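Local coordinates for protein glycoside Hydrolase Family 43_12 (Metagenome, PDB 7JVH) that probably hydrolyses xylose- or arabinose-containing plant polysaccharides or their oligosaccharides, as a glycoside hydrolase of family 43, subfamily 12, at residues A[59-64]-A[75-80]. Residues are numbered along the deposited sequence; the frame is centred on the assembly and turned at random.
Sequences GCYPDP and LVNSSF
Tyr61 meets Asn77 through CB, 3.6 Å from ND2, and ring atom CD1, 3.7 Å from OD1; the carboxamide carbon lies in the ring plane at the edge, the amide turned 71° against the ring. This fits a flat side chain, which also touches Pro87. At Pro62 the backbone oxygen accepts two bonds from opposite faces of its carbonyl plane, from Asn77 ND2 at 3.3 Å and Ser78 N at 3.2 Å. Asn77 keeps CG beside its own backbone N (chi1 -57°), which aims the amide at this oxygen, and ND2 also bonds Thr336 OG1. A leucine in place of Asn77 would probably leave the Pro62 carbonyl with Ser78 N alone and Thr336 without its amide partner. The proline ring, rigid and apolar, packs over Ser78 OG and presents CG to the edge of Phe80, 4.1 Å from CE2.

Asp63 brings a carboxylate whose OD2 receives a short bond from Ser78 OG, 2.7 Å, on the anti side, 26° out of its plane; small serine fits here. OD2 also bonds a glycerol, probably a crystallisation molecule that may mark the pocket. In family 43 an Asp at the start of the first blade is the general base; Asp63 is probably its counterpart, with Ser78 its second-shell anchor. Pro64 turns an apolar ring to Leu75 CD1 and strand 316-322, its CA 3.4 Å from Val76 O in a C-H...O contact.

In the five-bladed beta-propeller, this loop enters strand 65-69 and meets the end of strand 72-76 and the loop following; both strands begin one four-stranded blade, while neighbouring strands 120-129 and 316-322 belong to others.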
loop_
_atom_site.group_PDB
_atom_site.type_symbol
_atom_site.label_atom_id
_atom_site.label_comp_id
_atom_site.label_asym_id
_atom_site.label_seq_id
_atom_site.Cartn_x
_atom_site.Cartn_y
_atom_site.Cartn_z
ATOM N N GLY A 59 -1.745 -6.071 4.731
ATOM C CA GLY A 59 -1.260 -4.728 5.027
ATOM C C GLY A 59 -1.498 -3.767 3.864
ATOM O O GLY A 59 -2.097 -4.150 2.847
ATOM N N CYS A 60 -1.011 -2.534 4.011
ATOM C CA CYS A 60 -1.249 -1.473 3.038
ATOM C C CYS A 60 -0.676 -1.807 1.658
ATOM O O CYS A 60 0.525 -1.622 1.395
ATOM C CB CYS A 60 -0.701 -0.131 3.506
ATOM S SG CYS A 60 -1.289 1.267 2.508
ATOM N N TYR A 61 -1.562 -2.327 0.795
ATOM C CA TYR A 61 -1.272 -2.587 -0.606
ATOM C C TYR A 61 -2.545 -2.282 -1.385
ATOM O O TYR A 61 -3.226 -3.194 -1.848
ATOM C CB TYR A 61 -0.829 -4.027 -0.827
ATOM C CG TYR A 61 0.528 -4.310 -0.236
ATOM C CD1 TYR A 61 1.688 -4.027 -0.944
ATOM C CD2 TYR A 61 0.653 -4.835 1.042
ATOM C CE1 TYR A 61 2.933 -4.289 -0.402
ATOM C CE2 TYR A 61 1.905 -5.106 1.589
ATOM C CZ TYR A 61 3.039 -4.837 0.862
ATOM O OH TYR A 61 4.291 -5.092 1.382
ATOM N N PRO A 62 -2.929 -0.988 -1.499
ATOM C CA PRO A 62 -4.192 -0.604 -2.126
ATOM C C PRO A 62 -4.120 -0.511 -3.649
ATOM O O PRO A 62 -3.049 -0.661 -4.259
ATOM C CB PRO A 62 -4.468 0.776 -1.502
ATOM C CG PRO A 62 -3.369 1.002 -0.478
ATOM C CD PRO A 62 -2.225 0.178 -0.953
ATOM N N ASP A 63 -5.290 -0.286 -4.250
ATOM C CA ASP A 63 -5.422 -0.011 -5.676
ATOM C C ASP A 63 -4.581 -0.982 -6.502
ATOM O O ASP A 63 -3.649 -0.584 -7.191
ATOM C CB ASP A 63 -5.002 1.443 -5.958
ATOM C CG ASP A 63 -5.731 2.443 -5.087
ATOM O OD1 ASP A 63 -6.989 2.414 -5.040
ATOM O OD2 ASP A 63 -5.037 3.267 -4.446
ATOM N N PRO A 64 -4.865 -2.299 -6.446
ATOM C CA PRO A 64 -4.018 -3.286 -7.115
ATOM C C PRO A 64 -4.256 -3.275 -8.613
ATOM O O PRO A 64 -5.409 -3.224 -9.061
ATOM C CB PRO A 64 -4.480 -4.607 -6.503
ATOM C CG PRO A 64 -5.903 -4.367 -6.117
ATOM C CD PRO A 64 -5.992 -2.916 -5.723
ATOM N N LEU A 75 2.229 -7.413 -10.573
ATOM C CA LEU A 75 1.186 -6.803 -9.763
ATOM C C LEU A 75 1.792 -5.653 -8.982
ATOM O O LEU A 75 2.870 -5.797 -8.409
ATOM C CB LEU A 75 0.587 -7.846 -8.819
ATOM C CG LEU A 75 -0.288 -7.377 -7.650
ATOM C CD1 LEU A 75 -1.721 -7.083 -8.073
ATOM C CD2 LEU A 75 -0.225 -8.435 -6.538
ATOM N N VAL A 76 1.094 -4.512 -8.974
ATOM C CA VAL A 76 1.573 -3.297 -8.325
ATOM C C VAL A 76 0.472 -2.604 -7.522
ATOM O O VAL A 76 -0.716 -2.872 -7.729
ATOM C CB VAL A 76 2.197 -2.331 -9.338
ATOM C CG1 VAL A 76 3.384 -2.973 -10.042
ATOM C CG2 VAL A 76 1.172 -1.848 -10.355
ATOM N N ASN A 77 0.898 -1.717 -6.610
ATOM C CA ASN A 77 0.048 -1.053 -5.626
ATOM C C ASN A 77 0.434 0.430 -5.426
ATOM O O ASN A 77 1.573 0.839 -5.692
ATOM C CB ASN A 77 0.171 -1.781 -4.287
ATOM C CG ASN A 77 -0.180 -3.257 -4.385
ATOM O OD1 ASN A 77 0.693 -4.136 -4.493
ATOM N ND2 ASN A 77 -1.477 -3.541 -4.341
ATOM N N SER A 78 -0.529 1.225 -4.955
ATOM C CA SER A 78 -0.294 2.591 -4.531
ATOM C C SER A 78 0.492 2.583 -3.223
ATOM O O SER A 78 0.491 1.591 -2.507
ATOM C CB SER A 78 -1.615 3.348 -4.360
ATOM O OG SER A 78 -2.544 2.633 -3.588
ATOM N N SER A 79 1.183 3.696 -2.931
ATOM C CA SER A 79 2.081 3.793 -1.789
ATOM C C SER A 79 2.183 5.160 -1.123
ATOM O O SER A 79 2.823 5.294 -0.072
ATOM C CB SER A 79 3.481 3.311 -2.184
ATOM O OG SER A 79 3.940 3.930 -3.366
ATOM N N PHE A 80 1.603 6.190 -1.746
ATOM C CA PHE A 80 1.470 7.515 -1.139
ATOM C C PHE A 80 2.859 8.116 -0.824
ATOM O O PHE A 80 3.670 8.246 -1.741
ATOM C CB PHE A 80 0.430 7.416 -0.003
ATOM C CG PHE A 80 -0.864 6.840 -0.491
ATOM C CD1 PHE A 80 -1.806 7.652 -1.096
ATOM C CD2 PHE A 80 -1.096 5.482 -0.457
ATOM C CE1 PHE A 80 -2.977 7.131 -1.605
ATOM C CE2 PHE A 80 -2.280 4.961 -0.989
ATOM C CZ PHE A 80 -3.208 5.791 -1.562
#